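Local coordinates for protein citryl-CoA lyase (Hydrogenobacter thermophilus, PDB 6HXP) that probably cleaves citryl-CoA as a lyase of the citrate synthase family, and binds coenzyme A, at residues A[140-144]-A[145-149]; A[92-96]-A[97-101]; A[208-211]-A[212-216]; A[31-34]-A[35-39]. All coordinates share one frame; numbering follows the deposited sequence.

Contact 1. Residues A[140-144]-A[145-149]. With COA (coenzyme A), chain B.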
loop_
_atom_site.group_PDB
_atom_site.type_symbol
_atom_site.label_atom_id
_atom_site.label_comp_id
_atom_site.label_asym_id
_atom_site.label_seq_id
_atom_site.Cartn_x
_atom_site.Cartn_y
_atom_site.Cartn_z
ATOM N N ARG A 140 -12.147 -21.424 -16.439
ATOM C CA ARG A 140 -13.098 -22.248 -15.669
ATOM C C ARG A 140 -14.399 -22.541 -16.426
ATOM O O ARG A 140 -14.988 -23.610 -16.241
ATOM C CB ARG A 140 -13.444 -21.591 -14.312
ATOM C CG ARG A 140 -12.390 -21.723 -13.211
ATOM C CD ARG A 140 -12.246 -23.136 -12.647
ATOM N NE ARG A 140 -13.482 -23.631 -12.030
ATOM C CZ ARG A 140 -14.004 -24.840 -12.234
ATOM N NH1 ARG A 140 -13.402 -25.704 -13.042
ATOM N NH2 ARG A 140 -15.130 -25.194 -11.630
ATOM N N TYR A 141 -14.879 -21.583 -17.219
ATOM C CA TYR A 141 -16.132 -21.697 -17.975
ATOM C C TYR A 141 -15.936 -21.875 -19.479
ATOM O O TYR A 141 -16.595 -22.708 -20.081
ATOM C CB TYR A 141 -16.993 -20.448 -17.704
ATOM C CG TYR A 141 -18.295 -20.412 -18.476
ATOM C CD1 TYR A 141 -19.325 -21.299 -18.184
ATOM C CD2 TYR A 141 -18.492 -19.501 -19.509
ATOM C CE1 TYR A 141 -20.533 -21.259 -18.879
ATOM C CE2 TYR A 141 -19.692 -19.458 -20.218
ATOM C CZ TYR A 141 -20.711 -20.338 -19.897
ATOM O OH TYR A 141 -21.888 -20.300 -20.603
ATOM N N TYR A 142 -15.103 -21.039 -20.108
ATOM C CA TYR A 142 -14.928 -21.095 -21.558
ATOM C C TYR A 142 -14.058 -22.262 -21.980
ATOM O O TYR A 142 -12.872 -22.289 -21.678
ATOM C CB TYR A 142 -14.320 -19.786 -22.071
ATOM C CG TYR A 142 -15.235 -18.604 -21.866
ATOM C CD1 TYR A 142 -16.512 -18.582 -22.414
ATOM C CD2 TYR A 142 -14.818 -17.493 -21.144
ATOM C CE1 TYR A 142 -17.362 -17.497 -22.226
ATOM C CE2 TYR A 142 -15.689 -16.431 -20.888
ATOM C CZ TYR A 142 -16.935 -16.410 -21.480
ATOM O OH TYR A 142 -17.761 -15.330 -21.296
ATOM N N LYS A 143 -14.662 -23.236 -22.661
ATOM C CA LYS A 143 -13.967 -24.436 -23.133
ATOM C C LYS A 143 -13.862 -24.489 -24.650
ATOM O O LYS A 143 -13.289 -25.450 -25.147
ATOM C CB LYS A 143 -14.697 -25.690 -22.652
ATOM C CG LYS A 143 -15.016 -25.723 -21.165
ATOM C CD LYS A 143 -13.787 -25.601 -20.282
ATOM C CE LYS A 143 -14.144 -25.751 -18.830
ATOM N NZ LYS A 143 -12.989 -25.461 -17.953
ATOM N N ASP A 144 -14.513 -23.569 -25.378
ATOM C CA ASP A 144 -14.468 -23.494 -26.853
ATOM C C ASP A 144 -13.548 -22.352 -27.232
ATOM O O ASP A 144 -12.573 -22.523 -27.968
ATOM C CB ASP A 144 -15.896 -23.271 -27.418
ATOM C CG ASP A 144 -16.031 -23.203 -28.933
ATOM O OD1 ASP A 144 -15.023 -23.437 -29.633
ATOM O OD2 ASP A 144 -17.150 -22.891 -29.418
ATOM N N PHE A 145 -13.874 -21.164 -26.740
ATOM C CA PHE A 145 -13.047 -19.979 -26.960
ATOM C C PHE A 145 -13.390 -18.957 -25.919
ATOM O O PHE A 145 -14.502 -18.970 -25.383
ATOM C CB PHE A 145 -13.235 -19.363 -28.370
ATOM C CG PHE A 145 -14.611 -18.797 -28.659
ATOM C CD1 PHE A 145 -15.633 -19.613 -29.115
ATOM C CD2 PHE A 145 -14.884 -17.453 -28.454
ATOM C CE1 PHE A 145 -16.904 -19.093 -29.366
ATOM C CE2 PHE A 145 -16.139 -16.930 -28.735
ATOM C CZ PHE A 145 -17.140 -17.748 -29.195
ATOM N N ASP A 146 -12.422 -18.091 -25.613
ATOM C CA ASP A 146 -12.622 -16.982 -24.684
ATOM C C ASP A 146 -13.118 -15.819 -25.556
ATOM O O ASP A 146 -12.382 -15.369 -26.419
ATOM C CB ASP A 146 -11.321 -16.661 -23.962
ATOM C CG ASP A 146 -11.442 -15.566 -22.940
ATOM O OD1 ASP A 146 -12.324 -14.679 -23.108
ATOM O OD2 ASP A 146 -10.690 -15.600 -21.955
ATOM N N PRO A 147 -14.364 -15.346 -25.382
ATOM C CA PRO A 147 -14.865 -14.280 -26.270
ATOM C C PRO A 147 -14.039 -12.998 -26.212
ATOM O O PRO A 147 -13.985 -12.250 -27.171
ATOM C CB PRO A 147 -16.299 -14.046 -25.822
ATOM C CG PRO A 147 -16.515 -14.836 -24.652
ATOM C CD PRO A 147 -15.383 -15.760 -24.400
ATOM N N ARG A 148 -13.353 -12.776 -25.103
ATOM C CA ARG A 148 -12.537 -11.583 -24.953
ATOM C C ARG A 148 -11.278 -11.686 -25.817
ATOM O O ARG A 148 -10.839 -10.707 -26.430
ATOM C CB ARG A 148 -12.181 -11.380 -23.491
ATOM C CG ARG A 148 -13.412 -11.263 -22.584
ATOM C CD ARG A 148 -13.105 -11.494 -21.126
ATOM N NE ARG A 148 -12.566 -12.834 -20.887
ATOM C CZ ARG A 148 -12.070 -13.217 -19.715
ATOM N NH1 ARG A 148 -12.108 -12.396 -18.670
ATOM N NH2 ARG A 148 -11.524 -14.418 -19.580
ATOM N N THR A 149 -10.726 -12.904 -25.903
ATOM C CA THR A 149 -9.613 -13.164 -26.792
ATOM C C THR A 149 -10.080 -13.035 -28.246
ATOM O O THR A 149 -9.391 -12.403 -29.045
ATOM C CB THR A 149 -9.113 -14.575 -26.572
ATOM O OG1 THR A 149 -8.544 -14.611 -25.266
ATOM C CG2 THR A 149 -8.058 -14.998 -27.614
HETATM N N1A COA B . -1.572 -25.663 -19.265
HETATM C C2A COA B . -1.525 -27.000 -19.195
HETATM N N3A COA B . -2.422 -27.842 -18.669
HETATM C C4A COA B . -3.470 -27.178 -18.163
HETATM C C5A COA B . -3.654 -25.804 -18.154
HETATM C C6A COA B . -2.645 -25.021 -18.748
HETATM N N6A COA B . -2.703 -23.690 -18.847
HETATM N N7A COA B . -4.864 -25.476 -17.563
HETATM C C8A COA B . -5.381 -26.637 -17.246
HETATM N N9A COA B . -4.598 -27.710 -17.586
HETATM C C1B COA B . -4.922 -29.133 -17.466
HETATM C C2B COA B . -5.899 -29.498 -16.334
HETATM O O2B COA B . -5.184 -29.980 -15.201
HETATM C C3B COA B . -6.713 -30.601 -17.004
HETATM O O3B COA B . -5.949 -31.828 -17.042
HETATM P P3B COA B . -6.547 -33.339 -17.072
HETATM O O7A COA B . -8.042 -33.343 -16.976
HETATM O O8A COA B . -6.038 -33.969 -18.373
HETATM O O9A COA B . -5.875 -34.065 -15.900
HETATM C C4B COA B . -6.815 -30.106 -18.441
HETATM O O4B COA B . -5.504 -29.558 -18.688
HETATM C C5B COA B . -7.849 -29.043 -18.719
HETATM O O5B COA B . -9.094 -29.360 -18.063
HETATM P P1A COA B . -10.163 -28.201 -17.674
HETATM O O1A COA B . -11.264 -28.763 -16.860
HETATM O O2A COA B . -10.611 -27.576 -18.996
HETATM O O3A COA B . -9.376 -27.076 -16.866
HETATM P P2A COA B . -9.444 -26.584 -15.354
HETATM O O4A COA B . -10.848 -26.327 -14.955
HETATM O O5A COA B . -8.753 -27.663 -14.516
HETATM O O6A COA B . -8.496 -25.262 -15.223
HETATM C CBP COA B . -8.030 -22.947 -14.631
HETATM C CCP COA B . -9.084 -23.954 -15.080
HETATM C CDP COA B . -8.509 -21.544 -15.037
HETATM C CEP COA B . -7.928 -23.012 -13.101
HETATM C CAP COA B . -6.628 -23.219 -15.236
HETATM O OAP COA B . -6.668 -23.640 -16.591
HETATM C C9P COA B . -5.649 -22.060 -15.071
HETATM O O9P COA B . -5.055 -21.894 -14.009
HETATM N N8P COA B . -5.455 -21.284 -16.142
HETATM C C7P COA B . -4.438 -20.242 -16.188
HETATM C C6P COA B . -3.044 -20.821 -16.341
HETATM C C5P COA B . -1.962 -19.808 -16.050
HETATM O O5P COA B . -1.879 -18.765 -16.696
HETATM N N4P COA B . -1.103 -20.140 -15.085
HETATM C C3P COA B . 0.259 -19.629 -14.997
HETATM C C2P COA B . 0.348 -18.181 -14.554
HETATM S S1P COA B . -0.515 -18.044 -12.965
HETATM O O HOH W 1 -16.319 -21.201 -24.665
#
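Y142 and P147 meet in a CH-pi contact: the proline CD lies over the centre of the tyrosine ring, 3.3 Å from its centroid and 10° off the ring normal. With CG anti to the carbonyl carbon (chi1 -65°), the ring is brought round to the proline that opens helix 147-158. Proline suits this first turn, where no N-H is asked of it, and its CD, beside the nitrogen, is a good CH donor. The other face of the Y142 ring is covered toward its rim by Y141 CD2, and H15 of the second subunit packs on Y142 too. Replacing Y142 by alanine would probably leave P147 CD without its aromatic partner and uncover the Y141 edge packed on the ring's other face.

Hydrogen bonds and charge hold the helix start. D146, the N-cap, accepts from R148 N at OD1, 2.9 Å away. OD1 also takes R148 NE on its syn lone pair, in the guanidinium plane, while R148 NH2 reaches D146 OD2 at 2.8 Å, a side-on two-nitrogen salt bridge. A water accepts from D144 N and donates to F145 O, bridging the turn.

Toward coenzyme A, R140 NH1 donates to O4A at 3.3 Å, a long bond that is probably loose, since the R140 side chain is poorly ordered. K143 NZ donates weakly to O2A and is also bonded to H139 O. The ligand's diphosphate is thus met by long, flexible cations on a loop whose far end is fixed by a firm helix cap.

Contact 2. Residues A[92-96]-A[97-101]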
loop_
_atom_site.group_PDB
_atom_site.type_symbol
_atom_site.label_atom_id
_atom_site.label_comp_id
_atom_site.label_asym_id
_atom_site.label_seq_id
_atom_site.Cartn_x
_atom_site.Cartn_y
_atom_site.Cartn_z
ATOM N N VAL A 92 -4.549 -2.205 -6.204
ATOM C CA VAL A 92 -3.370 -2.469 -7.023
ATOM C C VAL A 92 -2.450 -3.479 -6.361
ATOM O O VAL A 92 -1.860 -4.339 -7.024
ATOM C CB VAL A 92 -2.654 -1.153 -7.390
ATOM C CG1 VAL A 92 -1.354 -1.409 -8.172
ATOM C CG2 VAL A 92 -3.599 -0.247 -8.203
ATOM N N LEU A 93 -2.337 -3.432 -5.044
ATOM C CA LEU A 93 -1.534 -4.419 -4.337
ATOM C C LEU A 93 -2.004 -5.812 -4.584
ATOM O O LEU A 93 -1.195 -6.724 -4.551
ATOM C CB LEU A 93 -1.565 -4.176 -2.829
ATOM C CG LEU A 93 -0.869 -2.904 -2.351
ATOM C CD1 LEU A 93 -1.038 -2.770 -0.816
ATOM C CD2 LEU A 93 0.599 -2.890 -2.750
ATOM N N ALA A 94 -3.301 -6.020 -4.807
ATOM C CA ALA A 94 -3.819 -7.377 -4.979
ATOM C C ALA A 94 -3.453 -8.005 -6.298
ATOM O O ALA A 94 -3.676 -9.209 -6.464
ATOM C CB ALA A 94 -5.349 -7.374 -4.861
ATOM N N PHE A 95 -2.888 -7.244 -7.253
ATOM C CA PHE A 95 -2.525 -7.794 -8.567
ATOM C C PHE A 95 -1.224 -8.596 -8.501
ATOM O O PHE A 95 -0.188 -8.190 -9.099
ATOM C CB PHE A 95 -2.429 -6.688 -9.612
ATOM C CG PHE A 95 -3.649 -5.823 -9.806
ATOM C CD1 PHE A 95 -4.913 -6.371 -9.783
ATOM C CD2 PHE A 95 -3.512 -4.481 -10.128
ATOM C CE1 PHE A 95 -6.040 -5.559 -10.026
ATOM C CE2 PHE A 95 -4.613 -3.690 -10.397
ATOM C CZ PHE A 95 -5.855 -4.227 -10.341
ATOM N N GLY A 96 -1.274 -9.713 -7.821
ATOM C CA GLY A 96 -0.134 -10.570 -7.629
ATOM C C GLY A 96 -0.034 -11.672 -8.644
ATOM O O GLY A 96 -0.578 -11.566 -9.753
ATOM N N SER A 97 0.675 -12.726 -8.262
ATOM C CA SER A 97 0.907 -13.855 -9.151
ATOM C C SER A 97 -0.346 -14.526 -9.672
ATOM O O SER A 97 -0.354 -15.009 -10.824
ATOM C CB SER A 97 1.810 -14.888 -8.507
ATOM O OG SER A 97 1.216 -15.426 -7.326
ATOM N N ALA A 98 -1.428 -14.495 -8.878
ATOM C CA ALA A 98 -2.691 -15.119 -9.256
ATOM C C ALA A 98 -3.718 -14.126 -9.819
ATOM O O ALA A 98 -4.852 -14.505 -10.143
ATOM C CB ALA A 98 -3.283 -15.803 -8.034
ATOM N N HIS A 99 -3.351 -12.851 -9.938
ATOM C CA HIS A 99 -4.242 -11.787 -10.340
ATOM C C HIS A 99 -3.461 -10.729 -11.124
ATOM O O HIS A 99 -3.542 -9.532 -10.871
ATOM C CB HIS A 99 -4.943 -11.237 -9.083
ATOM C CG HIS A 99 -6.064 -10.255 -9.286
ATOM N ND1 HIS A 99 -6.881 -10.294 -10.417
ATOM C CD2 HIS A 99 -6.572 -9.348 -8.428
ATOM C CE1 HIS A 99 -7.828 -9.379 -10.199
ATOM N NE2 HIS A 99 -7.665 -8.767 -9.044
ATOM N N GLY A 100 -2.760 -11.193 -12.159
ATOM C CA GLY A 100 -2.010 -10.288 -13.046
ATOM C C GLY A 100 -0.667 -10.810 -13.484
ATOM O O GLY A 100 -0.207 -10.502 -14.595
ATOM N N GLY A 101 -0.050 -11.637 -12.650
ATOM C CA GLY A 101 1.244 -12.229 -12.996
ATOM C C GLY A 101 1.241 -13.079 -14.240
ATOM O O GLY A 101 2.263 -13.195 -14.918
#
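F95 turns the edge of its ring toward the face of H99, a T-shaped pair with centroids 5.1 Å apart and planes at 73°. F95 CD1 stands over one face of the imidazole, offset toward its rim, and CE1 comes 3.7 Å from H99 NE2. H99 CG lies anti to its own backbone N (chi1 -171°), which turns a face of the imidazole to the edge of F95. A94 O sits at the edge of the imidazole, 3.5 Å from H99 CD2. NE2 has its polar partner in S70 OG, so a histidine can offer a face to F95 and still satisfy a nitrogen in a buried place. On the far side of the subunit boundary, F232 of the third subunit makes an edge-to-face pair with H99.

In the backbone, G96 O is gripped twice. H99 N donates from above the carbonyl plane at 3.1 Å, closing a type I turn from G96 to H99, and G101 N approaches from the opposite face at 2.9 Å. F95 is itself the centre of an inverse gamma turn. Glycine is called for at G100, whose backbone angles (phi 140°) would jam a side chain against the preceding carbonyl; at G101 a CB would strike S97 CA. Consecutive tight turns of this kind make a compact, glycine-rich link between helices 84-93 and 101-116 in the citrate synthase fold, placed where S97 touches the bound coenzyme A.

Contact 3. Residues A[208-211]-A[212-216]; sequences GFFI and IGRVP
I212, G213, R214 and V215 donate their backbone N-H groups to the carbonyls of G208, F209, F210 and I211, an unbroken run of i to i+4 bonds of 2.9 to 3.0 Å within helix 206-228. The run stops at P216, whose nitrogen makes no bond to the turn before, and the helix kinks there.

One turn apart, F210 and R214 lie side by side and point the same way. F210 CE1 stands over one face of the guanidinium, 3.6 Å from R214 NH2, with the two planes 74° apart, so the ring presents its edge. The arginine reaches this place because its chain folds back at chi2 (60°) and chi3 (57°), which also carries NE to V61 O. On another side of the helix, V215 CG2 comes to 4.1 Å from I211 CG2, and these branched residues face the second subunit, where V215 packs on its I211. A leucine replacing R214 would probably leave V61 O without this donor and F210 without the flat group beside its edge.

Hydrogen bonds, such as NE to V61 O, thus answer the buried charge, while the F210 edge only packs on the guanidinium face and limits where it can lie.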
loop_
_atom_site.group_PDB
_atom_site.type_symbol
_atom_site.label_atom_id
_atom_site.label_comp_id
_atom_site.label_asym_id
_atom_site.label_seq_id
_atom_site.Cartn_x
_atom_site.Cartn_y
_atom_site.Cartn_z
ATOM N N GLY A 208 1.961 -4.136 -16.068
ATOM C CA GLY A 208 1.704 -2.713 -16.260
ATOM C C GLY A 208 0.483 -2.417 -17.066
ATOM O O GLY A 208 -0.255 -1.473 -16.770
ATOM N N PHE A 209 0.248 -3.212 -18.126
ATOM C CA PHE A 209 -0.925 -2.988 -18.960
ATOM C C PHE A 209 -2.206 -3.227 -18.182
ATOM O O PHE A 209 -3.195 -2.459 -18.321
ATOM C CB PHE A 209 -0.882 -3.834 -20.240
ATOM C CG PHE A 209 0.394 -3.595 -21.020
ATOM C CD1 PHE A 209 0.652 -2.363 -21.605
ATOM C CD2 PHE A 209 1.385 -4.574 -21.074
ATOM C CE1 PHE A 209 1.862 -2.143 -22.283
ATOM C CE2 PHE A 209 2.573 -4.341 -21.731
ATOM C CZ PHE A 209 2.813 -3.122 -22.287
ATOM N N PHE A 210 -2.207 -4.269 -17.374
ATOM C CA PHE A 210 -3.341 -4.606 -16.517
ATOM C C PHE A 210 -3.598 -3.555 -15.479
ATOM O O PHE A 210 -4.727 -3.075 -15.337
ATOM C CB PHE A 210 -3.127 -5.965 -15.870
ATOM C CG PHE A 210 -4.302 -6.478 -15.093
ATOM C CD1 PHE A 210 -5.535 -6.645 -15.702
ATOM C CD2 PHE A 210 -4.171 -6.867 -13.778
ATOM C CE1 PHE A 210 -6.616 -7.173 -14.997
ATOM C CE2 PHE A 210 -5.263 -7.381 -13.076
ATOM C CZ PHE A 210 -6.480 -7.479 -13.663
ATOM N N ILE A 211 -2.537 -3.061 -14.856
ATOM C CA ILE A 211 -2.720 -2.018 -13.859
ATOM C C ILE A 211 -3.301 -0.772 -14.459
ATOM O O ILE A 211 -4.241 -0.170 -13.933
ATOM C CB ILE A 211 -1.360 -1.714 -13.195
ATOM C CG1 ILE A 211 -0.863 -2.914 -12.356
ATOM C CG2 ILE A 211 -1.474 -0.444 -12.300
ATOM C CD1 ILE A 211 0.564 -2.902 -12.099
ATOM N N ILE A 212 -2.724 -0.304 -15.573
ATOM C CA ILE A 212 -3.186 0.928 -16.191
ATOM C C ILE A 212 -4.658 0.802 -16.619
ATOM O O ILE A 212 -5.418 1.742 -16.413
ATOM C CB ILE A 212 -2.296 1.266 -17.397
ATOM C CG1 ILE A 212 -0.929 1.680 -16.921
ATOM C CG2 ILE A 212 -2.937 2.373 -18.282
ATOM C CD1 ILE A 212 0.162 1.678 -18.026
ATOM N N GLY A 213 -5.001 -0.328 -17.184
ATOM C CA GLY A 213 -6.357 -0.567 -17.666
ATOM C C GLY A 213 -7.359 -0.674 -16.558
ATOM O O GLY A 213 -8.486 -0.207 -16.724
ATOM N N ARG A 214 -7.008 -1.343 -15.468
ATOM C CA ARG A 214 -7.972 -1.627 -14.373
ATOM C C ARG A 214 -8.117 -0.514 -13.348
ATOM O O ARG A 214 -9.131 -0.446 -12.628
ATOM C CB ARG A 214 -7.596 -2.933 -13.699
ATOM C CG ARG A 214 -8.457 -3.397 -12.529
ATOM C CD ARG A 214 -9.909 -3.613 -12.881
ATOM N NE ARG A 214 -10.069 -4.584 -13.965
ATOM C CZ ARG A 214 -10.058 -5.911 -13.847
ATOM N NH1 ARG A 214 -10.005 -6.487 -12.636
ATOM N NH2 ARG A 214 -10.139 -6.678 -14.931
ATOM N N VAL A 215 -7.103 0.360 -13.207
ATOM C CA VAL A 215 -7.208 1.429 -12.205
ATOM C C VAL A 215 -8.483 2.264 -12.371
ATOM O O VAL A 215 -9.065 2.615 -11.344
ATOM C CB VAL A 215 -5.904 2.278 -12.188
ATOM C CG1 VAL A 215 -6.141 3.691 -11.661
ATOM C CG2 VAL A 215 -4.859 1.571 -11.330
ATOM N N PRO A 216 -8.981 2.586 -13.573
ATOM C CA PRO A 216 -10.254 3.304 -13.638
ATOM C C PRO A 216 -11.387 2.543 -12.944
ATOM O O PRO A 216 -12.201 3.162 -12.286
ATOM C CB PRO A 216 -10.505 3.479 -15.119
ATOM C CG PRO A 216 -9.108 3.476 -15.737
ATOM C CD PRO A 216 -8.373 2.439 -14.909
#

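Contact 4. Residues A[31-34]-A[35-39]; sequences LSFA and QAIYL
S32 N donates a hydrogen bond to Q35 OE1 at 2.9 Å, nearly straight (169°) and in the plane of the amide on a lone pair of the oxygen. In return Q35 N donates to S32 OG at 3.0 Å, so each residue caps the other's backbone N-H. The serine hydroxyl is placed for this by chi1 of 75°, which sets OG between its backbone N and carbonyl carbon. A short hydroxyl suits the N-cap, and a glutamine three residues on is long enough, with its chain extended beyond CG, to bring its amide oxygen to the N-H before the helix. S32 OG has a second partner in E55, and the other end of the amide, Q35 NE2, is bonded to S51, both of the same chain.

From A36 onward the ordinary helix bonds follow, beginning with A36 N to S32 O at 2.9 Å. L31, just ahead of the cap, folds back over the first turn: its CD2 touches Q35 OE1 at 3.7 Å, while CD1 lies against A36 and reaches L39 CD2 at 4.4 Å.

Another side of the helix carries an apolar pair. I37 CD1 is centred over one face of the F33 ring, 3.6 Å from its centroid and 7° off the normal, a CH-pi contact. The slender end of isoleucine can settle on the flat ring, and both residues lie against the second subunit, F33 on its L58 and I37 on its P216. The reciprocal serine-glutamine pair is a capping box, here with a leucine packed before it, at the start of helix 33-42.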
loop_
_atom_site.group_PDB
_atom_site.type_symbol
_atom_site.label_atom_id
_atom_site.label_comp_id
_atom_site.label_asym_id
_atom_site.label_seq_id
_atom_site.Cartn_x
_atom_site.Cartn_y
_atom_site.Cartn_z
ATOM N N LEU A 31 -2.510 13.805 -28.870
ATOM C CA LEU A 31 -2.452 12.345 -28.734
ATOM C C LEU A 31 -3.613 11.901 -27.836
ATOM O O LEU A 31 -4.025 12.629 -26.912
ATOM C CB LEU A 31 -1.174 11.892 -27.993
ATOM C CG LEU A 31 0.137 11.875 -28.724
ATOM C CD1 LEU A 31 1.177 11.069 -27.968
ATOM C CD2 LEU A 31 0.035 11.440 -30.128
ATOM N N SER A 32 -4.152 10.731 -28.094
ATOM C CA SER A 32 -5.120 10.175 -27.159
ATOM C C SER A 32 -4.346 9.712 -25.929
ATOM O O SER A 32 -3.112 9.530 -25.936
ATOM C CB SER A 32 -5.822 8.976 -27.780
ATOM O OG SER A 32 -4.994 7.822 -27.809
ATOM N N PHE A 33 -5.076 9.449 -24.856
ATOM C CA PHE A 33 -4.449 8.936 -23.634
ATOM C C PHE A 33 -3.753 7.595 -23.913
ATOM O O PHE A 33 -2.625 7.408 -23.510
ATOM C CB PHE A 33 -5.494 8.840 -22.542
ATOM C CG PHE A 33 -5.001 8.406 -21.192
ATOM C CD1 PHE A 33 -3.836 8.932 -20.657
ATOM C CD2 PHE A 33 -5.740 7.518 -20.428
ATOM C CE1 PHE A 33 -3.429 8.583 -19.365
ATOM C CE2 PHE A 33 -5.315 7.153 -19.139
ATOM C CZ PHE A 33 -4.151 7.678 -18.640
ATOM N N ALA A 34 -4.409 6.652 -24.613
ATOM C CA ALA A 34 -3.769 5.366 -24.935
ATOM C C ALA A 34 -2.489 5.584 -25.768
ATOM O O ALA A 34 -1.509 4.873 -25.576
ATOM C CB ALA A 34 -4.712 4.449 -25.684
ATOM N N GLN A 35 -2.481 6.557 -26.708
ATOM C CA GLN A 35 -1.260 6.825 -27.463
ATOM C C GLN A 35 -0.161 7.358 -26.571
ATOM O O GLN A 35 1.003 6.975 -26.747
ATOM C CB GLN A 35 -1.517 7.829 -28.586
ATOM C CG GLN A 35 -2.365 7.244 -29.693
ATOM C CD GLN A 35 -2.688 8.266 -30.735
ATOM O OE1 GLN A 35 -3.102 9.411 -30.443
ATOM N NE2 GLN A 35 -2.523 7.857 -31.984
ATOM N N ALA A 36 -0.507 8.265 -25.647
ATOM C CA ALA A 36 0.482 8.787 -24.683
ATOM C C ALA A 36 1.010 7.684 -23.760
ATOM O O ALA A 36 2.192 7.688 -23.378
ATOM C CB ALA A 36 -0.117 9.930 -23.870
ATOM N N ILE A 37 0.143 6.724 -23.408
ATOM C CA ILE A 37 0.583 5.580 -22.623
ATOM C C ILE A 37 1.599 4.749 -23.400
ATOM O O ILE A 37 2.635 4.357 -22.875
ATOM C CB ILE A 37 -0.644 4.739 -22.236
ATOM C CG1 ILE A 37 -1.462 5.507 -21.177
ATOM C CG2 ILE A 37 -0.231 3.369 -21.706
ATOM C CD1 ILE A 37 -2.885 5.006 -21.005
ATOM N N TYR A 38 1.293 4.487 -24.662
ATOM C CA TYR A 38 2.231 3.737 -25.486
ATOM C C TYR A 38 3.575 4.504 -25.489
ATOM O O TYR A 38 4.634 3.898 -25.308
ATOM C CB TYR A 38 1.704 3.563 -26.907
ATOM C CG TYR A 38 2.647 2.738 -27.763
ATOM C CD1 TYR A 38 3.782 3.309 -28.347
ATOM C CD2 TYR A 38 2.395 1.400 -28.022
ATOM C CE1 TYR A 38 4.655 2.553 -29.120
ATOM C CE2 TYR A 38 3.283 0.628 -28.781
ATOM C CZ TYR A 38 4.405 1.216 -29.339
ATOM O OH TYR A 38 5.308 0.467 -30.093
ATOM N N LEU A 39 3.527 5.798 -25.769
ATOM C CA LEU A 39 4.765 6.577 -25.825
ATOM C C LEU A 39 5.560 6.481 -24.529
ATOM O O LEU A 39 6.784 6.264 -24.569
ATOM C CB LEU A 39 4.411 8.042 -26.117
ATOM C CG LEU A 39 5.567 9.038 -25.975
ATOM C CD1 LEU A 39 6.652 8.768 -26.974
ATOM C CD2 LEU A 39 5.045 10.467 -26.058
#

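In the fold
Contacts 2 and 3 lie in the core, their centres about 8 and 7 Å from that of the chain, and they touch: F95 of the loop packs on F210, I211 and R214 of helix 206-228. Contact 4, also buried but farther out, joins the same core where I37 meets I212. Contact 1 is the surface member, about 17 Å out, and touches none of the others. Chemistry follows place: phosphate-binding cations and a salt bridge at the surface, aromatic edges and glycine turns inside, plain helix bonds in 206-228. Contacts 1 and 4 both cap helix starts, one with aspartate, one with serine. All four lie against the second subunit.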